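Local coordinates for L-Ribose isomerase (Acinetobacter, PDB 4Q0P), which probably interconverts L-ribose and its ketose L-ribulose, as a metal-dependent aldose-ketose isomerase with a cupin fold, at residues Glu124-Val129 against Val213-Thr218; Gly64-Glu69 against Ile107-Lys112; Phe113-His118 against Asn243-Asp248. All coordinates share one frame; numbering follows the deposited sequence.

Contact 1. Residues Glu124-Val129 against Val213-Thr218; sequences ESYEVV and VREVST. With CO (cobalt (II) ion), chain B; 0MK (beta-L-ribopyranose), chain C.
The side chains of Glu-124 and Glu-215 cross at a slant on one face of a strand pair, with carboxylate planes 30° apart and OE1 atoms 3.6 Å from each other. Glu-124 turns its CG beside its own backbone N (chi1 -34°), and from there the extended chain delivers Glu-124 OE2 to the cobalt ion at 2.1 Å. Its OE1 accepts hydrogen bonds from the hydroxyl of Tyr-126, which comes in nearly along the C-O axis, and from a water that is also a metal ligand; these bonds should fix the rotation of the carboxylate. Glu-215 runs alongside the tyrosine and sets OE1 in the plane of the ring at its edge, 3.8 Å from Tyr-126 CE1. The other oxygen, Glu-215 OE2, receives a 2.5 Å hydrogen bond from O2 of beta-L-ribopyranose and forms a salt bridge with Lys-104. The strands are 124-130 and 211-217, antiparallel neighbours in the large sheet of a cupin-type beta-sandwich; His-117, His-119 and His-199 complete the protein ligands of the metal. Further along the same face, Val-213 CG1 packs against Tyr-126 CB, and the CG2 atoms of Val-213 and Val-128 meet at 4.0 Å. On the reverse face Glu-127 and Arg-214 extend alongside each other with their planar ends 20° apart, yet Glu-127 OE1 is 4.3 Å from Arg-214 NE and well out of the guanidinium plane. Instead Glu-127 pairs with Arg-214 of the second subunit, and Arg-214 with Glu-127 of that subunit; Lys-190 also holds Glu-127. Beside them Ser-125 OG donates to Val-216 O at 2.6 Å, in the carbonyl plane on a lone pair, while a water bridges this hydroxyl to Arg-214 O.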
loop_
_atom_site.group_PDB
_atom_site.type_symbol
_atom_site.label_atom_id
_atom_site.label_comp_id
_atom_site.label_asym_id
_atom_site.label_seq_id
_atom_site.Cartn_x
_atom_site.Cartn_y
_atom_site.Cartn_z
ATOM N N GLU A 124 22.615 -8.910 8.949
ATOM C CA GLU A 124 21.468 -8.275 8.296
ATOM C C GLU A 124 20.392 -9.262 7.853
ATOM O O GLU A 124 20.611 -10.473 7.811
ATOM C CB GLU A 124 21.929 -7.511 7.044
ATOM C CG GLU A 124 23.310 -6.885 7.138
ATOM C CD GLU A 124 23.829 -6.341 5.802
ATOM O OE1 GLU A 124 23.439 -6.853 4.726
ATOM O OE2 GLU A 124 24.651 -5.404 5.835
ATOM N N SER A 125 19.230 -8.720 7.502
ATOM C CA SER A 125 18.111 -9.511 7.009
ATOM C C SER A 125 17.439 -8.638 5.957
ATOM O O SER A 125 17.407 -7.415 6.101
ATOM C CB SER A 125 17.122 -9.842 8.132
ATOM O OG SER A 125 16.388 -8.698 8.540
ATOM N N TYR A 126 16.918 -9.262 4.901
ATOM C CA TYR A 126 16.267 -8.518 3.830
ATOM C C TYR A 126 14.811 -8.876 3.621
ATOM O O TYR A 126 14.413 -10.043 3.720
ATOM C CB TYR A 126 16.981 -8.733 2.487
ATOM C CG TYR A 126 18.484 -8.653 2.550
ATOM C CD1 TYR A 126 19.123 -7.566 3.140
ATOM C CD2 TYR A 126 19.271 -9.679 2.031
ATOM C CE1 TYR A 126 20.515 -7.506 3.219
ATOM C CE2 TYR A 126 20.659 -9.632 2.101
ATOM C CZ TYR A 126 21.275 -8.550 2.698
ATOM O OH TYR A 126 22.645 -8.525 2.799
ATOM N N GLU A 127 14.034 -7.847 3.312
ATOM C CA GLU A 127 12.614 -7.973 3.009
ATOM C C GLU A 127 12.398 -7.095 1.781
ATOM O O GLU A 127 12.472 -5.870 1.874
ATOM C CB GLU A 127 11.760 -7.449 4.163
ATOM C CG GLU A 127 10.259 -7.524 3.900
ATOM C CD GLU A 127 9.450 -6.744 4.920
ATOM O OE1 GLU A 127 9.763 -6.845 6.119
ATOM O OE2 GLU A 127 8.498 -6.040 4.524
ATOM N N VAL A 128 12.156 -7.703 0.624
ATOM C CA VAL A 128 11.946 -6.900 -0.573
ATOM C C VAL A 128 10.552 -6.294 -0.521
ATOM O O VAL A 128 9.573 -6.986 -0.224
ATOM C CB VAL A 128 12.111 -7.741 -1.867
ATOM C CG1 VAL A 128 11.727 -6.908 -3.101
ATOM C CG2 VAL A 128 13.559 -8.207 -1.992
ATOM N N VAL A 129 10.464 -4.997 -0.793
ATOM C CA VAL A 129 9.171 -4.316 -0.769
ATOM C C VAL A 129 8.671 -4.076 -2.183
ATOM O O VAL A 129 7.480 -4.228 -2.467
ATOM C CB VAL A 129 9.270 -2.962 -0.045
ATOM C CG1 VAL A 129 7.879 -2.330 0.082
ATOM C CG2 VAL A 129 9.905 -3.159 1.309
ATOM N N VAL A 213 14.215 -2.274 -0.728
ATOM C CA VAL A 213 14.367 -3.308 0.286
ATOM C C VAL A 213 14.446 -2.789 1.714
ATOM O O VAL A 213 15.118 -1.802 1.994
ATOM C CB VAL A 213 15.649 -4.144 0.019
ATOM C CG1 VAL A 213 15.846 -5.191 1.118
ATOM C CG2 VAL A 213 15.548 -4.822 -1.334
ATOM N N ARG A 214 13.752 -3.464 2.618
ATOM C CA ARG A 214 13.802 -3.089 4.013
ATOM C C ARG A 214 14.848 -3.971 4.687
ATOM O O ARG A 214 14.768 -5.199 4.638
ATOM C CB ARG A 214 12.453 -3.306 4.704
ATOM C CG ARG A 214 12.518 -2.983 6.201
ATOM C CD ARG A 214 11.259 -3.386 6.958
ATOM N NE ARG A 214 10.077 -2.624 6.558
ATOM C CZ ARG A 214 9.512 -1.668 7.293
ATOM N NH1 ARG A 214 8.436 -1.037 6.845
ATOM N NH2 ARG A 214 10.021 -1.342 8.472
ATOM N N GLU A 215 15.838 -3.352 5.308
ATOM C CA GLU A 215 16.848 -4.126 5.996
ATOM C C GLU A 215 16.697 -3.981 7.496
ATOM O O GLU A 215 16.567 -2.871 8.020
ATOM C CB GLU A 215 18.253 -3.684 5.601
ATOM C CG GLU A 215 19.335 -4.385 6.422
ATOM C CD GLU A 215 20.725 -3.924 6.064
ATOM O OE1 GLU A 215 21.139 -4.150 4.909
ATOM O OE2 GLU A 215 21.402 -3.331 6.933
ATOM N N VAL A 216 16.689 -5.118 8.177
ATOM C CA VAL A 216 16.606 -5.151 9.626
ATOM C C VAL A 216 17.884 -5.879 10.025
ATOM O O VAL A 216 18.067 -7.061 9.713
ATOM C CB VAL A 216 15.354 -5.922 10.116
ATOM C CG1 VAL A 216 15.437 -6.140 11.601
ATOM C CG2 VAL A 216 14.078 -5.122 9.790
ATOM N N SER A 217 18.784 -5.158 10.685
ATOM C CA SER A 217 20.060 -5.732 11.088
ATOM C C SER A 217 20.455 -5.259 12.475
ATOM O O SER A 217 19.738 -4.483 13.106
ATOM C CB SER A 217 21.148 -5.306 10.100
ATOM O OG SER A 217 21.503 -3.951 10.319
ATOM N N THR A 218 21.598 -5.740 12.951
ATOM C CA THR A 218 22.101 -5.319 14.245
ATOM C C THR A 218 22.686 -3.924 14.011
ATOM O O THR A 218 22.706 -3.444 12.869
ATOM C CB THR A 218 23.175 -6.302 14.774
ATOM O OG1 THR A 218 24.184 -6.510 13.777
ATOM C CG2 THR A 218 22.536 -7.641 15.114
HETATM CO CO CO B . 26.033 -5.309 4.275
HETATM C C1 0MK C . 23.898 -2.904 4.293
HETATM C C2 0MK C . 23.363 -1.798 5.198
HETATM C C3 0MK C . 24.037 -0.457 4.882
HETATM C C4 0MK C . 25.571 -0.569 4.794
HETATM C C5 0MK C . 26.009 -1.767 3.945
HETATM O O1 0MK C . 23.557 -2.616 2.948
HETATM O O2 0MK C . 23.578 -2.146 6.559
HETATM O O3 0MK C . 23.688 0.488 5.883
HETATM O O4 0MK C . 26.130 -0.664 6.095
HETATM O O5 0MK C . 25.338 -2.966 4.389
HETATM O O HOH W 1 24.469 -5.279 2.729
HETATM O O HOH W 2 14.259 -7.473 6.648
#

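Contact 2. Residues Gly64-Glu69 against Ile107-Lys112; sequences GMWSGE and IVHPGK. With Z6J (alpha-L-ribofuranose), chain E.
His-109 enters the contact with its CB 3.2 Å from Met-65 O and its imidazole between two side chains of the loop 64-69. Met-65 lays CB over one face of that ring, a CH-pi contact at 4.1 Å from the centroid, and its sulfur follows at an oblique angle. Toward Trp-66 the histidine presents an edge: CD2 stands over the indole face near its rim, in an offset edge-to-face pair with planes at 90° and centroids 5.2 Å apart. Glu-28 of the third subunit accepts from both His-109 NE2 and Trp-66 NE1, tying the two rings together at the subunit interface. Pro-110 continues along the same indole face, its CG 4.1 Å from Trp-66 CZ3, while its carbonyl oxygen receives a CH contact from Gly-68 CA. Gly-111 follows in a type II turn from His-109 to Lys-112, and there its backbone lies close to the carbonyls of Gly-68 and Glu-69. Lys-112 then turns back toward the loop. Bends at chi2 (-68°) and chi4 bring CE against Met-65 SD at 3.8 Å and lead Lys-112 NZ to Glu-69 O, a hydrogen bond of 2.9 Å. Two waters also accept from this ammonium; one of them donates to Pro-110 O and accepts from Gly-68 N, and the other lies beside Ser-67 OG. That hydroxyl accepts from Glu-69 N in an ST turn, and alpha-L-ribofuranose packs on Ser-67 CB. Lys-112 NZ is 5.8 Å from Glu-69 OE1, and that carboxylate bonds instead to Asn-63. The lysine charge is thus met chiefly by backbone oxygen and water: this end of the loop is held by polar main-chain chemistry, the other by aromatic packing and a shared carboxylate from the third subunit.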
loop_
_atom_site.group_PDB
_atom_site.type_symbol
_atom_site.label_atom_id
_atom_site.label_comp_id
_atom_site.label_asym_id
_atom_site.label_seq_id
_atom_site.Cartn_x
_atom_site.Cartn_y
_atom_site.Cartn_z
ATOM N N GLY A 64 22.595 8.752 -16.165
ATOM C CA GLY A 64 21.506 8.722 -15.204
ATOM C C GLY A 64 21.127 7.396 -14.569
ATOM O O GLY A 64 21.525 6.319 -15.020
ATOM N N MET A 65 20.316 7.499 -13.520
ATOM C CA MET A 65 19.855 6.351 -12.754
ATOM C C MET A 65 18.866 5.431 -13.453
ATOM O O MET A 65 18.472 4.415 -12.890
ATOM C CB MET A 65 19.270 6.824 -11.426
ATOM C CG MET A 65 20.316 7.208 -10.401
ATOM S SD MET A 65 21.300 5.776 -9.884
ATOM C CE MET A 65 22.900 6.498 -9.790
ATOM N N TRP A 66 18.448 5.784 -14.665
ATOM C CA TRP A 66 17.541 4.925 -15.413
ATOM C C TRP A 66 18.223 4.407 -16.675
ATOM O O TRP A 66 17.577 3.853 -17.560
ATOM C CB TRP A 66 16.241 5.658 -15.770
ATOM C CG TRP A 66 15.288 5.729 -14.607
ATOM C CD1 TRP A 66 15.181 6.735 -13.687
ATOM C CD2 TRP A 66 14.388 4.700 -14.180
ATOM N NE1 TRP A 66 14.272 6.392 -12.710
ATOM C CE2 TRP A 66 13.772 5.147 -12.988
ATOM C CE3 TRP A 66 14.046 3.436 -14.684
ATOM C CZ2 TRP A 66 12.832 4.376 -12.291
ATOM C CZ3 TRP A 66 13.113 2.668 -13.991
ATOM C CH2 TRP A 66 12.519 3.143 -12.808
ATOM N N SER A 67 19.537 4.590 -16.748
ATOM C CA SER A 67 20.304 4.129 -17.899
ATOM C C SER A 67 20.404 2.606 -17.876
ATOM O O SER A 67 20.484 1.970 -18.920
ATOM C CB SER A 67 21.712 4.737 -17.890
ATOM O OG SER A 67 22.488 4.238 -16.812
ATOM N N GLY A 68 20.383 2.027 -16.680
ATOM C CA GLY A 68 20.475 0.584 -16.556
ATOM C C GLY A 68 21.918 0.112 -16.513
ATOM O O GLY A 68 22.184 -1.078 -16.374
ATOM N N GLU A 69 22.850 1.055 -16.630
ATOM C CA GLU A 69 24.281 0.755 -16.616
ATOM C C GLU A 69 24.776 0.290 -15.253
ATOM O O GLU A 69 24.246 0.698 -14.215
ATOM C CB GLU A 69 25.072 1.991 -17.044
ATOM C CG GLU A 69 24.936 2.318 -18.515
ATOM C CD GLU A 69 25.255 3.768 -18.825
ATOM O OE1 GLU A 69 26.092 4.368 -18.118
ATOM O OE2 GLU A 69 24.673 4.308 -19.785
ATOM N N ILE A 107 17.241 1.845 -1.570
ATOM C CA ILE A 107 16.727 1.926 -2.928
ATOM C C ILE A 107 17.865 1.843 -3.938
ATOM O O ILE A 107 18.793 2.652 -3.916
ATOM C CB ILE A 107 15.904 3.227 -3.123
ATOM C CG1 ILE A 107 14.805 3.292 -2.053
ATOM C CG2 ILE A 107 15.283 3.257 -4.512
ATOM C CD1 ILE A 107 13.872 4.480 -2.171
ATOM N N VAL A 108 17.777 0.841 -4.808
ATOM C CA VAL A 108 18.774 0.593 -5.835
ATOM C C VAL A 108 18.137 0.624 -7.219
ATOM O O VAL A 108 17.202 -0.118 -7.503
ATOM C CB VAL A 108 19.452 -0.789 -5.612
ATOM C CG1 VAL A 108 20.469 -1.063 -6.708
ATOM C CG2 VAL A 108 20.128 -0.814 -4.248
ATOM N N HIS A 109 18.647 1.483 -8.093
ATOM C CA HIS A 109 18.077 1.569 -9.421
ATOM C C HIS A 109 18.556 0.446 -10.326
ATOM O O HIS A 109 19.531 -0.238 -10.015
ATOM C CB HIS A 109 18.339 2.956 -10.018
ATOM C CG HIS A 109 17.399 4.002 -9.504
ATOM N ND1 HIS A 109 17.422 4.447 -8.198
ATOM C CD2 HIS A 109 16.366 4.645 -10.101
ATOM C CE1 HIS A 109 16.444 5.317 -8.012
ATOM N NE2 HIS A 109 15.788 5.455 -9.152
ATOM N N PRO A 110 17.869 0.233 -11.457
ATOM C CA PRO A 110 18.229 -0.834 -12.398
ATOM C C PRO A 110 19.700 -0.919 -12.800
ATOM O O PRO A 110 20.285 0.047 -13.300
ATOM C CB PRO A 110 17.303 -0.576 -13.586
ATOM C CG PRO A 110 16.120 0.086 -12.963
ATOM C CD PRO A 110 16.754 1.040 -11.987
ATOM N N GLY A 111 20.289 -2.089 -12.565
ATOM C CA GLY A 111 21.683 -2.310 -12.913
ATOM C C GLY A 111 22.698 -1.905 -11.859
ATOM O O GLY A 111 23.806 -2.438 -11.828
ATOM N N LYS A 112 22.327 -0.972 -10.988
ATOM C CA LYS A 112 23.228 -0.493 -9.947
ATOM C C LYS A 112 23.395 -1.510 -8.809
ATOM O O LYS A 112 22.527 -2.350 -8.580
ATOM C CB LYS A 112 22.713 0.848 -9.400
ATOM C CG LYS A 112 22.393 1.889 -10.490
ATOM C CD LYS A 112 23.640 2.376 -11.200
ATOM C CE LYS A 112 23.356 3.515 -12.190
ATOM N NZ LYS A 112 22.807 3.069 -13.502
HETATM O O5 Z6J E . 15.863 6.082 -19.622
HETATM C C5 Z6J E . 16.713 7.166 -19.262
HETATM C C4 Z6J E . 17.727 7.457 -20.353
HETATM O O4 Z6J E . 17.906 6.238 -21.091
HETATM C C3 Z6J E . 19.093 7.847 -19.784
HETATM O O3 Z6J E . 19.562 9.032 -20.414
HETATM C C2 Z6J E . 20.033 6.680 -20.110
HETATM O O2 Z6J E . 21.035 7.107 -21.019
HETATM C C1 Z6J E . 19.160 5.617 -20.770
HETATM O O1 Z6J E . 19.761 5.183 -21.982
HETATM O O HOH W 3 24.061 5.075 -15.136
HETATM O O HOH W 4 20.097 2.586 -14.023
#

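Contact 3. Residues Phe113-His118 against Asn243-Asp248; sequences FCPPHH and NDFVSD. With CO (cobalt (II) ion), chain B; NCO (cobalt hexammine(III)), chain G; 0MK (beta-L-ribopyranose), chain C.
His-117 and Phe-245 run alongside one another in the same direction, with their ring planes at 35° and His-117 CB only 3.3 Å from Phe-245 CD1. His-117 NE2 binds the cobalt ion at 2.3 Å, and Asn-243 OD1 makes a weak contact with O4 of the bound ribopyranose. On the far side of the imidazole, His-117 ND1 donates to Pro-115 O nearly along the carbonyl axis at 2.6 Å, which fixes the ring rotation. Phe-245 in turn rests its CE1 on Pro-115 CG, and Pro-116 CB packs against Val-246 CG2. Main-chain bonds hold these groups in register: His-118 and Asp-244 exchange a pair, and Val-246 N donates to Pro-116 O. Across the other face, His-118 CE1 sits 3.5 Å from Asp-244 CB, while Asp-244 OD1 accepts from two ammines of the cobalt hexammine. The short strand 244-245 is an edge of the smaller sheet, pairing with strand 113-118 where that chain turns a corner at Pro-116; strand 199-202 flanks 113-118 on its other side, and Asn-251 of helix 248-251 bonds to Phe-245 N.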
loop_
_atom_site.group_PDB
_atom_site.type_symbol
_atom_site.label_atom_id
_atom_site.label_comp_id
_atom_site.label_asym_id
_atom_site.label_seq_id
_atom_site.Cartn_x
_atom_site.Cartn_y
_atom_site.Cartn_z
ATOM N N PHE A 113 24.514 -1.417 -8.095
ATOM C CA PHE A 113 24.816 -2.335 -6.998
ATOM C C PHE A 113 25.140 -1.677 -5.665
ATOM O O PHE A 113 25.519 -0.509 -5.597
ATOM C CB PHE A 113 26.077 -3.175 -7.289
ATOM C CG PHE A 113 26.016 -4.023 -8.522
ATOM C CD1 PHE A 113 26.021 -3.448 -9.789
ATOM C CD2 PHE A 113 26.039 -5.410 -8.416
ATOM C CE1 PHE A 113 26.055 -4.249 -10.932
ATOM C CE2 PHE A 113 26.075 -6.215 -9.548
ATOM C CZ PHE A 113 26.082 -5.636 -10.808
ATOM N N CYS A 114 24.993 -2.480 -4.611
ATOM C CA CYS A 114 25.439 -2.134 -3.271
ATOM C C CYS A 114 26.641 -3.087 -3.425
ATOM O O CYS A 114 26.466 -4.311 -3.415
ATOM C CB CYS A 114 24.502 -2.662 -2.188
ATOM S SG CYS A 114 25.197 -2.447 -0.520
ATOM N N PRO A 115 27.859 -2.539 -3.608
ATOM C CA PRO A 115 29.115 -3.281 -3.802
ATOM C C PRO A 115 29.582 -4.310 -2.778
ATOM O O PRO A 115 29.240 -4.240 -1.598
ATOM C CB PRO A 115 30.135 -2.163 -3.999
ATOM C CG PRO A 115 29.624 -1.115 -3.068
ATOM C CD PRO A 115 28.144 -1.108 -3.381
ATOM N N PRO A 116 30.401 -5.277 -3.230
ATOM C CA PRO A 116 30.949 -6.346 -2.388
ATOM C C PRO A 116 31.533 -5.803 -1.098
ATOM O O PRO A 116 32.322 -4.859 -1.112
ATOM C CB PRO A 116 32.013 -6.976 -3.281
ATOM C CG PRO A 116 31.394 -6.862 -4.642
ATOM C CD PRO A 116 30.852 -5.436 -4.627
ATOM N N HIS A 117 31.141 -6.402 0.020
ATOM C CA HIS A 117 31.639 -5.966 1.313
ATOM C C HIS A 117 31.225 -6.960 2.386
ATOM O O HIS A 117 30.458 -7.885 2.122
ATOM C CB HIS A 117 31.062 -4.588 1.663
ATOM C CG HIS A 117 29.583 -4.597 1.910
ATOM N ND1 HIS A 117 28.655 -4.716 0.896
ATOM C CD2 HIS A 117 28.872 -4.534 3.061
ATOM C CE1 HIS A 117 27.439 -4.727 1.412
ATOM N NE2 HIS A 117 27.542 -4.616 2.723
ATOM N N HIS A 118 31.741 -6.775 3.595
ATOM C CA HIS A 118 31.363 -7.633 4.701
ATOM C C HIS A 118 31.472 -6.854 6.000
ATOM O O HIS A 118 32.107 -5.801 6.058
ATOM C CB HIS A 118 32.224 -8.911 4.747
ATOM C CG HIS A 118 33.542 -8.746 5.437
ATOM N ND1 HIS A 118 34.646 -8.199 4.819
ATOM C CD2 HIS A 118 33.934 -9.066 6.693
ATOM C CE1 HIS A 118 35.661 -8.188 5.666
ATOM N NE2 HIS A 118 35.255 -8.708 6.810
ATOM N N ASN A 243 32.003 -1.571 8.114
ATOM C CA ASN A 243 31.654 -1.803 6.715
ATOM C C ASN A 243 32.944 -1.957 5.913
ATOM O O ASN A 243 33.567 -0.969 5.533
ATOM C CB ASN A 243 30.826 -0.648 6.145
ATOM C CG ASN A 243 29.519 -0.438 6.887
ATOM O OD1 ASN A 243 28.914 -1.383 7.395
ATOM N ND2 ASN A 243 29.067 0.808 6.936
ATOM N N ASP A 244 33.336 -3.203 5.664
ATOM C CA ASP A 244 34.563 -3.502 4.928
ATOM C C ASP A 244 34.280 -3.827 3.461
ATOM O O ASP A 244 33.828 -4.926 3.133
ATOM C CB ASP A 244 35.272 -4.696 5.581
ATOM C CG ASP A 244 36.699 -4.880 5.085
ATOM O OD1 ASP A 244 36.940 -4.752 3.864
ATOM O OD2 ASP A 244 37.580 -5.170 5.922
ATOM N N PHE A 245 34.552 -2.874 2.578
ATOM C CA PHE A 245 34.322 -3.089 1.155
ATOM C C PHE A 245 35.535 -3.746 0.504
ATOM O O PHE A 245 36.676 -3.405 0.815
ATOM C CB PHE A 245 33.986 -1.757 0.476
ATOM C CG PHE A 245 32.619 -1.235 0.829
ATOM C CD1 PHE A 245 31.494 -1.683 0.147
ATOM C CD2 PHE A 245 32.450 -0.347 1.888
ATOM C CE1 PHE A 245 30.214 -1.260 0.517
ATOM C CE2 PHE A 245 31.177 0.081 2.268
ATOM C CZ PHE A 245 30.058 -0.377 1.581
ATOM N N VAL A 246 35.276 -4.702 -0.388
ATOM C CA VAL A 246 36.341 -5.417 -1.082
ATOM C C VAL A 246 37.172 -4.456 -1.921
ATOM O O VAL A 246 38.398 -4.538 -1.943
ATOM C CB VAL A 246 35.771 -6.517 -2.004
ATOM C CG1 VAL A 246 36.903 -7.254 -2.702
ATOM C CG2 VAL A 246 34.936 -7.493 -1.194
ATOM N N SER A 247 36.496 -3.541 -2.608
ATOM C CA SER A 247 37.168 -2.560 -3.447
ATOM C C SER A 247 37.595 -1.349 -2.618
ATOM O O SER A 247 36.768 -0.707 -1.972
ATOM C CB SER A 247 36.231 -2.118 -4.571
ATOM O OG SER A 247 36.866 -1.175 -5.410
ATOM N N ASP A 248 38.889 -1.040 -2.640
ATOM C CA ASP A 248 39.417 0.088 -1.875
ATOM C C ASP A 248 38.751 1.405 -2.260
ATOM O O ASP A 248 38.477 2.248 -1.402
ATOM C CB ASP A 248 40.931 0.211 -2.076
ATOM C CG ASP A 248 41.670 -1.075 -1.760
ATOM O OD1 ASP A 248 41.641 -2.000 -2.600
ATOM O OD2 ASP A 248 42.272 -1.163 -0.667
HETATM CO CO CO B . 26.033 -5.309 4.275
HETATM CO CO NCO G . 40.425 -3.793 1.975
HETATM N N1 NCO G . 39.365 -2.983 3.197
HETATM N N2 NCO G . 41.696 -2.534 2.247
HETATM N N3 NCO G . 39.151 -5.053 1.705
HETATM N N4 NCO G . 39.698 -2.773 0.668
HETATM N N5 NCO G . 41.152 -4.810 3.281
HETATM N N6 NCO G . 41.486 -4.601 0.752
HETATM C C1 0MK C . 23.898 -2.904 4.293
HETATM C C2 0MK C . 23.363 -1.798 5.198
HETATM C C3 0MK C . 24.037 -0.457 4.882
HETATM C C4 0MK C . 25.571 -0.569 4.794
HETATM C C5 0MK C . 26.009 -1.767 3.945
HETATM O O1 0MK C . 23.557 -2.616 2.948
HETATM O O2 0MK C . 23.578 -2.146 6.559
HETATM O O3 0MK C . 23.688 0.488 5.883
HETATM O O4 0MK C . 26.130 -0.664 6.095
HETATM O O5 0MK C . 25.338 -2.966 4.389
HETATM O O HOH W 5 33.545 -3.104 -2.760
HETATM O O HOH W 6 35.328 -7.037 2.420
HETATM O O HOH W 1 24.469 -5.279 2.729
#

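Contacts 1 and 3 converge on the same cobalt ion, ribopyranose and metal-bound water from the two sheets of the sandwich, their centres about 17 Å apart. Contact 1 joins long neighbouring strands within the larger sheet, whereas contact 3 adds a short edge strand to the smaller one; one brings a carboxylate to the metal and the other an imidazole. Contact 2, its centre about 20 Å from the centre of contact 1, shares that larger sheet through strand 101-108 but pins a loop at its end, using turns, waters and aromatic packing. All three are largely buried. Contacts 1 and 2 also meet other subunits, while only contact 3 carries the cobalt hexammine.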